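Local coordinates for protein phosphohistidine phosphatase SixA (Escherichia coli, PDB 1UJC) that dephosphorylates phosphohistidine in the HPt domain of the ArcB sensor, acting in the multistep His-Asp phosphorelay, at residues I5-L13 / L23-M34; I45-A56 / E98-H108. All coordinates share one frame; numbering follows the deposited sequence.

Contact 1: residues I5-L13 / L23-M34; sequences IMRHGDAAL and LTTNGCDESRLM. With WO4 (tungstate(VI)ion), chain C.
D10 swings its CG anti to the backbone N (chi1 -173°), while T24 holds OG1 between its own backbone N and carbonyl carbon (chi1 68°), and the side chains meet obliquely. T24 OG1 donates to the anti lone pair of D10 OD2 at 2.7 Å. The same hydroxyl oxygen, at the N-cap of helix 25-40, accepts from G27 N at 2.8 Å, a capping bond. A nearly straight 2.9 Å bond from T24 N to D10 O lets one residue both cap the helix and clasp the loop. The CD1 methyl of L23 comes up against the carbonyl oxygens of G9 and D10.

Two glycines are consistent with this closeness: a CB on G9 would run into G27 O and S31 OG, and one on G27 into D10 O. A water bridges D10 N and E30 OE1, both residues partly exposed, whereas among buried residues M6 CE touches M34 CB at 4.0 Å.

H8 ND1 donates to G9 O at 2.7 Å, in the plane of the ring, which helps fix its rotation with NE2 toward the ligand. H8 NE2 binds the tungsten atom W at 2.5 Å. R7 NE donates to tungstate O1 at 3.1 Å. R7, H8 and G9 form the Arg-His-Gly signature of the histidine phosphatase superfamily, and the tungsten bond is consistent with H8 serving as the phosphate-accepting histidine, as in relatives.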
loop_
_atom_site.group_PDB
_atom_site.type_symbol
_atom_site.label_atom_id
_atom_site.label_comp_id
_atom_site.label_asym_id
_atom_site.label_seq_id
_atom_site.Cartn_x
_atom_site.Cartn_y
_atom_site.Cartn_z
ATOM N N ILE A 5 4.018 0.818 -1.022
ATOM C CA ILE A 5 2.833 0.243 -1.640
ATOM C C ILE A 5 2.533 -1.117 -1.034
ATOM O O ILE A 5 3.367 -2.024 -1.066
ATOM C CB ILE A 5 3.044 0.106 -3.156
ATOM C CG1 ILE A 5 3.418 1.476 -3.738
ATOM C CG2 ILE A 5 1.786 -0.447 -3.813
ATOM C CD1 ILE A 5 3.796 1.464 -5.193
ATOM N N MET A 6 1.331 -1.261 -0.488
ATOM C CA MET A 6 0.948 -2.507 0.152
ATOM C C MET A 6 -0.336 -3.131 -0.379
ATOM O O MET A 6 -1.315 -2.442 -0.659
ATOM C CB MET A 6 0.827 -2.274 1.662
ATOM C CG MET A 6 0.379 -3.473 2.478
ATOM S SD MET A 6 0.398 -3.075 4.243
ATOM C CE MET A 6 0.608 -4.730 4.977
ATOM N N ARG A 7 -0.315 -4.449 -0.531
ATOM C CA ARG A 7 -1.491 -5.179 -0.984
ATOM C C ARG A 7 -2.253 -5.563 0.280
ATOM O O ARG A 7 -1.656 -5.999 1.262
ATOM C CB ARG A 7 -1.090 -6.449 -1.741
ATOM C CG ARG A 7 -2.275 -7.286 -2.183
ATOM C CD ARG A 7 -1.820 -8.556 -2.877
ATOM N NE ARG A 7 -2.953 -9.351 -3.332
ATOM C CZ ARG A 7 -2.867 -10.616 -3.732
ATOM N NH1 ARG A 7 -1.695 -11.237 -3.733
ATOM N NH2 ARG A 7 -3.956 -11.262 -4.124
ATOM N N HIS A 8 -3.567 -5.383 0.259
ATOM C CA HIS A 8 -4.395 -5.714 1.405
ATOM C C HIS A 8 -4.094 -7.150 1.842
ATOM O O HIS A 8 -3.579 -7.949 1.059
ATOM C CB HIS A 8 -5.868 -5.583 1.025
ATOM C CG HIS A 8 -6.325 -6.627 0.060
ATOM N ND1 HIS A 8 -6.520 -7.939 0.429
ATOM C CD2 HIS A 8 -6.578 -6.568 -1.269
ATOM C CE1 HIS A 8 -6.871 -8.645 -0.630
ATOM N NE2 HIS A 8 -6.912 -7.836 -1.674
ATOM N N GLY A 9 -4.417 -7.468 3.093
ATOM C CA GLY A 9 -4.162 -8.801 3.612
ATOM C C GLY A 9 -5.162 -9.845 3.147
ATOM O O GLY A 9 -6.178 -9.518 2.537
ATOM N N ASP A 10 -4.856 -11.108 3.434
ATOM C CA ASP A 10 -5.703 -12.237 3.072
ATOM C C ASP A 10 -7.154 -11.938 3.461
ATOM O O ASP A 10 -7.431 -11.521 4.587
ATOM C CB ASP A 10 -5.203 -13.494 3.788
ATOM C CG ASP A 10 -5.922 -14.749 3.340
ATOM O OD1 ASP A 10 -5.780 -15.149 2.165
ATOM O OD2 ASP A 10 -6.633 -15.339 4.168
ATOM N N ALA A 11 -8.079 -12.158 2.532
ATOM C CA ALA A 11 -9.482 -11.861 2.787
ATOM C C ALA A 11 -10.439 -13.012 2.504
ATOM O O ALA A 11 -10.190 -13.843 1.633
ATOM C CB ALA A 11 -9.895 -10.643 1.971
ATOM N N ALA A 12 -11.546 -13.039 3.240
ATOM C CA ALA A 12 -12.556 -14.072 3.065
ATOM C C ALA A 12 -13.007 -14.083 1.611
ATOM O O ALA A 12 -13.180 -13.028 0.993
ATOM C CB ALA A 12 -13.737 -13.803 3.979
ATOM N N LEU A 13 -13.194 -15.278 1.064
ATOM C CA LEU A 13 -13.616 -15.418 -0.322
ATOM C C LEU A 13 -15.071 -15.039 -0.554
ATOM O O LEU A 13 -15.422 -14.503 -1.611
ATOM C CB LEU A 13 -13.388 -16.854 -0.799
ATOM C CG LEU A 13 -11.958 -17.177 -1.236
ATOM C CD1 LEU A 13 -11.829 -18.655 -1.543
ATOM C CD2 LEU A 13 -11.609 -16.335 -2.461
ATOM N N LEU A 23 -11.351 -9.020 6.136
ATOM C CA LEU A 23 -10.036 -9.638 6.218
ATOM C C LEU A 23 -10.172 -10.931 7.021
ATOM O O LEU A 23 -11.066 -11.056 7.849
ATOM C CB LEU A 23 -9.072 -8.677 6.920
ATOM C CG LEU A 23 -7.705 -8.364 6.302
ATOM C CD1 LEU A 23 -7.811 -8.227 4.782
ATOM C CD2 LEU A 23 -7.170 -7.081 6.928
ATOM N N THR A 24 -9.310 -11.905 6.758
ATOM C CA THR A 24 -9.349 -13.152 7.518
ATOM C C THR A 24 -8.429 -12.963 8.724
ATOM O O THR A 24 -7.657 -12.005 8.785
ATOM C CB THR A 24 -8.795 -14.339 6.717
ATOM O OG1 THR A 24 -7.385 -14.158 6.532
ATOM C CG2 THR A 24 -9.479 -14.448 5.356
ATOM N N THR A 25 -8.510 -13.887 9.673
ATOM C CA THR A 25 -7.673 -13.841 10.861
ATOM C C THR A 25 -6.205 -13.811 10.449
ATOM O O THR A 25 -5.424 -13.015 10.970
ATOM C CB THR A 25 -7.936 -15.072 11.744
ATOM O OG1 THR A 25 -9.276 -15.002 12.248
ATOM C CG2 THR A 25 -6.961 -15.128 12.898
ATOM N N ASN A 26 -5.839 -14.677 9.510
ATOM C CA ASN A 26 -4.467 -14.750 9.010
ATOM C C ASN A 26 -4.117 -13.430 8.331
ATOM O O ASN A 26 -3.024 -12.900 8.519
ATOM C CB ASN A 26 -4.326 -15.913 8.018
ATOM C CG ASN A 26 -2.994 -15.908 7.284
ATOM O OD1 ASN A 26 -1.933 -16.137 7.877
ATOM N ND2 ASN A 26 -3.045 -15.639 5.982
ATOM N N GLY A 27 -5.056 -12.904 7.547
ATOM C CA GLY A 27 -4.832 -11.642 6.866
ATOM C C GLY A 27 -4.524 -10.548 7.869
ATOM O O GLY A 27 -3.713 -9.659 7.602
ATOM N N CYS A 28 -5.187 -10.603 9.021
ATOM C CA CYS A 28 -4.958 -9.633 10.081
ATOM C C CYS A 28 -3.581 -9.898 10.678
ATOM O O CYS A 28 -2.767 -8.984 10.816
ATOM C CB CYS A 28 -6.021 -9.765 11.182
ATOM S SG CYS A 28 -7.660 -9.125 10.751
ATOM N N ASP A 29 -3.324 -11.158 11.017
ATOM C CA ASP A 29 -2.048 -11.539 11.608
ATOM C C ASP A 29 -0.864 -11.098 10.757
ATOM O O ASP A 29 0.062 -10.457 11.257
ATOM C CB ASP A 29 -1.977 -13.054 11.820
ATOM C CG ASP A 29 -3.067 -13.574 12.745
ATOM O OD1 ASP A 29 -3.355 -12.927 13.775
ATOM O OD2 ASP A 29 -3.626 -14.648 12.444
ATOM N N GLU A 30 -0.893 -11.436 9.471
ATOM C CA GLU A 30 0.199 -11.073 8.578
ATOM C C GLU A 30 0.313 -9.575 8.366
ATOM O O GLU A 30 1.414 -9.056 8.181
ATOM C CB GLU A 30 0.043 -11.759 7.225
ATOM C CG GLU A 30 0.004 -13.262 7.308
ATOM C CD GLU A 30 0.169 -13.902 5.955
ATOM O OE1 GLU A 30 -0.481 -13.431 4.996
ATOM O OE2 GLU A 30 0.945 -14.877 5.852
ATOM N N SER A 31 -0.815 -8.877 8.382
ATOM C CA SER A 31 -0.767 -7.436 8.200
ATOM C C SER A 31 -0.072 -6.786 9.393
ATOM O O SER A 31 0.665 -5.812 9.231
ATOM C CB SER A 31 -2.175 -6.870 8.011
ATOM O OG SER A 31 -2.616 -7.092 6.680
ATOM N N ARG A 32 -0.304 -7.330 10.588
ATOM C CA ARG A 32 0.331 -6.809 11.795
ATOM C C ARG A 32 1.815 -7.157 11.751
ATOM O O ARG A 32 2.664 -6.391 12.215
ATOM C CB ARG A 32 -0.300 -7.413 13.060
ATOM C CG ARG A 32 -1.569 -6.713 13.545
ATOM C CD ARG A 32 -1.838 -7.020 15.027
ATOM N NE ARG A 32 -2.757 -6.053 15.631
ATOM C CZ ARG A 32 -4.078 -6.197 15.684
ATOM N NH1 ARG A 32 -4.650 -7.277 15.176
ATOM N NH2 ARG A 32 -4.834 -5.255 16.233
ATOM N N LEU A 33 2.116 -8.320 11.181
ATOM C CA LEU A 33 3.490 -8.794 11.056
ATOM C C LEU A 33 4.307 -7.806 10.220
ATOM O O LEU A 33 5.407 -7.401 10.610
ATOM C CB LEU A 33 3.495 -10.174 10.391
ATOM C CG LEU A 33 4.787 -10.993 10.398
ATOM C CD1 LEU A 33 5.265 -11.192 11.834
ATOM C CD2 LEU A 33 4.528 -12.349 9.741
ATOM N N MET A 34 3.762 -7.420 9.068
ATOM C CA MET A 34 4.432 -6.475 8.178
ATOM C C MET A 34 4.514 -5.088 8.817
ATOM O O MET A 34 5.499 -4.368 8.638
ATOM C CB MET A 34 3.683 -6.379 6.850
ATOM C CG MET A 34 3.735 -7.643 6.000
ATOM S SD MET A 34 5.407 -8.050 5.444
ATOM C CE MET A 34 5.756 -6.652 4.418
HETATM W W WO4 C . -7.200 -8.597 -4.019
HETATM O O1 WO4 C . -5.597 -7.951 -4.127
HETATM O O2 WO4 C . -8.324 -7.329 -3.651
HETATM O O3 WO4 C . -7.268 -9.926 -2.916
HETATM O O4 WO4 C . -7.647 -9.218 -5.571
HETATM O O HOH W 1 -1.989 -11.519 4.390
#

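Contact 2: residues I45-A56 / E98-H108; sequences IERVLVSPFLRA and EGVASVLVISH. With WO4 (tungstate(VI)ion), chain C.
R47 to V50 pair in parallel register with V103 to I106 and pack tightly: L49 N donates to L104 O, and L49 O accepts from I106 N, both at 3.0 Å. On one face of the sheet L49 CG meets V103 CG1 at 3.7 Å, with helix 85-98 beyond; on the other, V50 and I106 lie side by side against helix 54-66.

The strand beginnings are looser and more open to solvent. E46 OE1 takes A101 N from above its carboxylate plane, and R47 reaches E98 OE2 through NH1 in a salt bridge of 2.9 Å, with the flat groups 17° apart, while its NE meets E74.

At the opposite ends the strands open into the tungstate pocket. S51 OG and H108 NE2 are joined by a hydrogen bond of 2.7 Å, S51 OG also accepting from F53 N in an ST turn. F53 turns its edge to the H108 face in an offset edge-to-face pair, and H108 CE1 lies over one face of the R55 guanidinium. H108 ND1 donates to tungstate O2 at 2.8 Å; R55 NE (2.6 Å) and NH2 converge on it, NH2 also meeting D18 in a salt bridge. A leucine in place of R55 would probably strip O2 of two donors and leave D18 without that mate. Three N-H groups on one oxygen imply a site suited to an anion, consistent with tungstate mimicking a phosphoryl group.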
loop_
_atom_site.group_PDB
_atom_site.type_symbol
_atom_site.label_atom_id
_atom_site.label_comp_id
_atom_site.label_asym_id
_atom_site.label_seq_id
_atom_site.Cartn_x
_atom_site.Cartn_y
_atom_site.Cartn_z
ATOM N N ILE A 45 5.551 6.972 8.797
ATOM C CA ILE A 45 4.570 7.275 7.760
ATOM C C ILE A 45 3.893 8.610 8.007
ATOM O O ILE A 45 3.238 8.802 9.028
ATOM C CB ILE A 45 3.489 6.178 7.679
ATOM C CG1 ILE A 45 4.149 4.808 7.474
ATOM C CG2 ILE A 45 2.527 6.476 6.545
ATOM C CD1 ILE A 45 4.941 4.685 6.196
ATOM N N GLU A 46 4.050 9.527 7.057
ATOM C CA GLU A 46 3.470 10.863 7.165
ATOM C C GLU A 46 2.050 10.934 6.619
ATOM O O GLU A 46 1.203 11.650 7.157
ATOM C CB GLU A 46 4.341 11.883 6.419
ATOM C CG GLU A 46 3.900 13.339 6.615
ATOM C CD GLU A 46 4.732 14.332 5.816
ATOM O OE1 GLU A 46 5.974 14.216 5.819
ATOM O OE2 GLU A 46 4.141 15.240 5.193
ATOM N N ARG A 47 1.792 10.197 5.544
ATOM C CA ARG A 47 0.472 10.197 4.926
ATOM C C ARG A 47 0.025 8.789 4.552
ATOM O O ARG A 47 0.852 7.916 4.271
ATOM C CB ARG A 47 0.487 11.082 3.675
ATOM C CG ARG A 47 0.706 12.563 3.967
ATOM C CD ARG A 47 -0.558 13.196 4.536
ATOM N NE ARG A 47 -1.533 13.498 3.491
ATOM C CZ ARG A 47 -1.416 14.502 2.624
ATOM N NH1 ARG A 47 -0.360 15.308 2.676
ATOM N NH2 ARG A 47 -2.359 14.707 1.710
ATOM N N VAL A 48 -1.287 8.578 4.540
ATOM C CA VAL A 48 -1.847 7.280 4.201
ATOM C C VAL A 48 -2.965 7.387 3.167
ATOM O O VAL A 48 -3.900 8.172 3.324
ATOM C CB VAL A 48 -2.391 6.582 5.458
ATOM C CG1 VAL A 48 -3.028 5.256 5.088
ATOM C CG2 VAL A 48 -1.266 6.383 6.454
ATOM N N LEU A 49 -2.851 6.585 2.111
ATOM C CA LEU A 49 -3.836 6.548 1.037
ATOM C C LEU A 49 -4.363 5.118 1.012
ATOM O O LEU A 49 -3.581 4.169 0.962
ATOM C CB LEU A 49 -3.175 6.891 -0.301
ATOM C CG LEU A 49 -2.333 8.171 -0.322
ATOM C CD1 LEU A 49 -1.702 8.354 -1.699
ATOM C CD2 LEU A 49 -3.206 9.366 0.026
ATOM N N VAL A 50 -5.679 4.958 1.053
ATOM C CA VAL A 50 -6.261 3.621 1.073
ATOM C C VAL A 50 -7.461 3.442 0.148
ATOM O O VAL A 50 -8.198 4.387 -0.126
ATOM C CB VAL A 50 -6.690 3.251 2.517
ATOM C CG1 VAL A 50 -7.772 4.212 3.000
ATOM C CG2 VAL A 50 -7.177 1.805 2.575
ATOM N N SER A 51 -7.638 2.216 -0.334
ATOM C CA SER A 51 -8.758 1.872 -1.196
ATOM C C SER A 51 -10.035 1.912 -0.362
ATOM O O SER A 51 -10.005 1.659 0.838
ATOM C CB SER A 51 -8.572 0.465 -1.760
ATOM O OG SER A 51 -9.801 -0.049 -2.238
ATOM N N PRO A 52 -11.172 2.239 -0.995
ATOM C CA PRO A 52 -12.480 2.318 -0.330
ATOM C C PRO A 52 -13.024 0.945 0.073
ATOM O O PRO A 52 -13.965 0.852 0.857
ATOM C CB PRO A 52 -13.369 2.977 -1.386
ATOM C CG PRO A 52 -12.402 3.751 -2.226
ATOM C CD PRO A 52 -11.255 2.783 -2.358
ATOM N N PHE A 53 -12.435 -0.117 -0.473
ATOM C CA PHE A 53 -12.888 -1.471 -0.169
ATOM C C PHE A 53 -12.516 -1.924 1.238
ATOM O O PHE A 53 -11.390 -1.712 1.702
ATOM C CB PHE A 53 -12.340 -2.462 -1.200
ATOM C CG PHE A 53 -12.967 -2.330 -2.567
ATOM C CD1 PHE A 53 -13.939 -1.362 -2.820
ATOM C CD2 PHE A 53 -12.578 -3.169 -3.605
ATOM C CE1 PHE A 53 -14.510 -1.232 -4.087
ATOM C CE2 PHE A 53 -13.144 -3.047 -4.872
ATOM C CZ PHE A 53 -14.108 -2.079 -5.115
ATOM N N LEU A 54 -13.474 -2.562 1.902
ATOM C CA LEU A 54 -13.305 -3.029 3.271
ATOM C C LEU A 54 -12.002 -3.757 3.579
ATOM O O LEU A 54 -11.401 -3.520 4.628
ATOM C CB LEU A 54 -14.498 -3.904 3.685
ATOM C CG LEU A 54 -15.828 -3.163 3.892
ATOM C CD1 LEU A 54 -16.864 -4.096 4.491
ATOM C CD2 LEU A 54 -15.610 -1.986 4.817
ATOM N N ARG A 55 -11.552 -4.631 2.685
ATOM C CA ARG A 55 -10.312 -5.355 2.949
ATOM C C ARG A 55 -9.097 -4.433 3.023
ATOM O O ARG A 55 -8.150 -4.704 3.761
ATOM C CB ARG A 55 -10.098 -6.467 1.911
ATOM C CG ARG A 55 -10.190 -6.064 0.452
ATOM C CD ARG A 55 -10.214 -7.327 -0.398
ATOM N NE ARG A 55 -10.221 -7.102 -1.844
ATOM C CZ ARG A 55 -11.288 -6.765 -2.566
ATOM N NH1 ARG A 55 -12.472 -6.593 -1.993
ATOM N NH2 ARG A 55 -11.173 -6.630 -3.881
ATOM N N ALA A 56 -9.127 -3.334 2.277
ATOM C CA ALA A 56 -8.017 -2.390 2.300
ATOM C C ALA A 56 -8.051 -1.600 3.613
ATOM O O ALA A 56 -7.052 -1.510 4.328
ATOM C CB ALA A 56 -8.103 -1.441 1.106
ATOM N N GLU A 98 4.547 18.709 -2.633
ATOM C CA GLU A 98 3.977 19.370 -1.464
ATOM C C GLU A 98 4.978 19.329 -0.314
ATOM O O GLU A 98 4.931 20.153 0.596
ATOM C CB GLU A 98 2.667 18.668 -1.056
ATOM C CG GLU A 98 2.023 19.183 0.231
ATOM C CD GLU A 98 0.679 18.526 0.525
ATOM O OE1 GLU A 98 -0.292 18.786 -0.212
ATOM O OE2 GLU A 98 0.590 17.743 1.493
ATOM N N GLY A 99 5.889 18.365 -0.365
ATOM C CA GLY A 99 6.883 18.241 0.683
ATOM C C GLY A 99 6.733 16.964 1.493
ATOM O O GLY A 99 7.594 16.640 2.299
ATOM N N VAL A 100 5.647 16.228 1.279
ATOM C CA VAL A 100 5.423 14.982 2.010
ATOM C C VAL A 100 6.655 14.072 1.949
ATOM O O VAL A 100 7.181 13.788 0.870
ATOM C CB VAL A 100 4.199 14.235 1.448
ATOM C CG1 VAL A 100 4.048 12.885 2.128
ATOM C CG2 VAL A 100 2.953 15.074 1.653
ATOM N N ALA A 101 7.105 13.609 3.113
ATOM C CA ALA A 101 8.292 12.760 3.195
ATOM C C ALA A 101 8.045 11.271 2.967
ATOM O O ALA A 101 8.925 10.567 2.475
ATOM C CB ALA A 101 8.989 12.966 4.545
ATOM N N SER A 102 6.858 10.789 3.320
ATOM C CA SER A 102 6.551 9.374 3.154
ATOM C C SER A 102 5.057 9.100 3.118
ATOM O O SER A 102 4.272 9.762 3.804
ATOM C CB SER A 102 7.185 8.573 4.288
ATOM O OG SER A 102 6.732 9.053 5.539
ATOM N N VAL A 103 4.674 8.105 2.325
ATOM C CA VAL A 103 3.275 7.730 2.174
ATOM C C VAL A 103 3.119 6.219 2.114
ATOM O O VAL A 103 3.916 5.532 1.476
ATOM C CB VAL A 103 2.673 8.313 0.867
ATOM C CG1 VAL A 103 1.200 7.946 0.761
ATOM C CG2 VAL A 103 2.854 9.821 0.825
ATOM N N LEU A 104 2.094 5.709 2.792
ATOM C CA LEU A 104 1.793 4.281 2.783
ATOM C C LEU A 104 0.517 4.125 1.962
ATOM O O LEU A 104 -0.506 4.735 2.281
ATOM C CB LEU A 104 1.565 3.752 4.202
ATOM C CG LEU A 104 1.008 2.325 4.309
ATOM C CD1 LEU A 104 1.896 1.345 3.554
ATOM C CD2 LEU A 104 0.903 1.929 5.771
ATOM N N VAL A 105 0.597 3.330 0.896
ATOM C CA VAL A 105 -0.538 3.095 -0.000
ATOM C C VAL A 105 -1.020 1.653 0.129
ATOM O O VAL A 105 -0.266 0.717 -0.129
ATOM C CB VAL A 105 -0.141 3.339 -1.480
ATOM C CG1 VAL A 105 -1.353 3.145 -2.391
ATOM C CG2 VAL A 105 0.435 4.736 -1.644
ATOM N N ILE A 106 -2.274 1.474 0.533
ATOM C CA ILE A 106 -2.839 0.138 0.693
ATOM C C ILE A 106 -3.860 -0.068 -0.414
ATOM O O ILE A 106 -4.838 0.675 -0.510
ATOM C CB ILE A 106 -3.503 -0.018 2.076
ATOM C CG1 ILE A 106 -2.445 0.123 3.174
ATOM C CG2 ILE A 106 -4.174 -1.371 2.181
ATOM C CD1 ILE A 106 -3.001 0.025 4.586
ATOM N N SER A 107 -3.636 -1.083 -1.247
ATOM C CA SER A 107 -4.521 -1.329 -2.377
ATOM C C SER A 107 -4.738 -2.799 -2.727
ATOM O O SER A 107 -4.740 -3.666 -1.854
ATOM C CB SER A 107 -3.982 -0.579 -3.598
ATOM O OG SER A 107 -4.910 -0.569 -4.664
ATOM N N HIS A 108 -4.927 -3.069 -4.018
ATOM C CA HIS A 108 -5.178 -4.425 -4.482
ATOM C C HIS A 108 -4.467 -4.746 -5.786
ATOM O O HIS A 108 -3.877 -3.872 -6.431
ATOM C CB HIS A 108 -6.672 -4.652 -4.752
ATOM C CG HIS A 108 -7.595 -3.939 -3.815
ATOM N ND1 HIS A 108 -8.526 -4.605 -3.047
ATOM C CD2 HIS A 108 -7.774 -2.621 -3.564
ATOM C CE1 HIS A 108 -9.237 -3.726 -2.363
ATOM N NE2 HIS A 108 -8.801 -2.516 -2.659
HETATM W W WO4 C . -7.200 -8.597 -4.019
HETATM O O1 WO4 C . -5.597 -7.951 -4.127
HETATM O O2 WO4 C . -8.324 -7.329 -3.651
HETATM O O3 WO4 C . -7.268 -9.926 -2.916
HETATM O O4 WO4 C . -7.647 -9.218 -5.571
#

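Contacts 1 and 2 have centres about 16 Å apart, yet strand 2-7 lies directly beside strand 102-107 in the mixed sheet. M6 N to V105 O (2.6 Å) and M6 O to S107 N (2.8 Å) are probable hydrogen bonds joining them. The parallel strands of both contacts end on the same side, and the tungstate lies beyond their C-terminal ends. There the two halves of the pocket touch: H8 CD2 packs 3.3 Å from H108 ND1, and H8 NE2 lies 3.4 Å from R55 NE. Contact 1 supplies the tungsten-binding histidine and one arginine, contact 2 another of each, and L109 N, just beyond, adds a backbone donor.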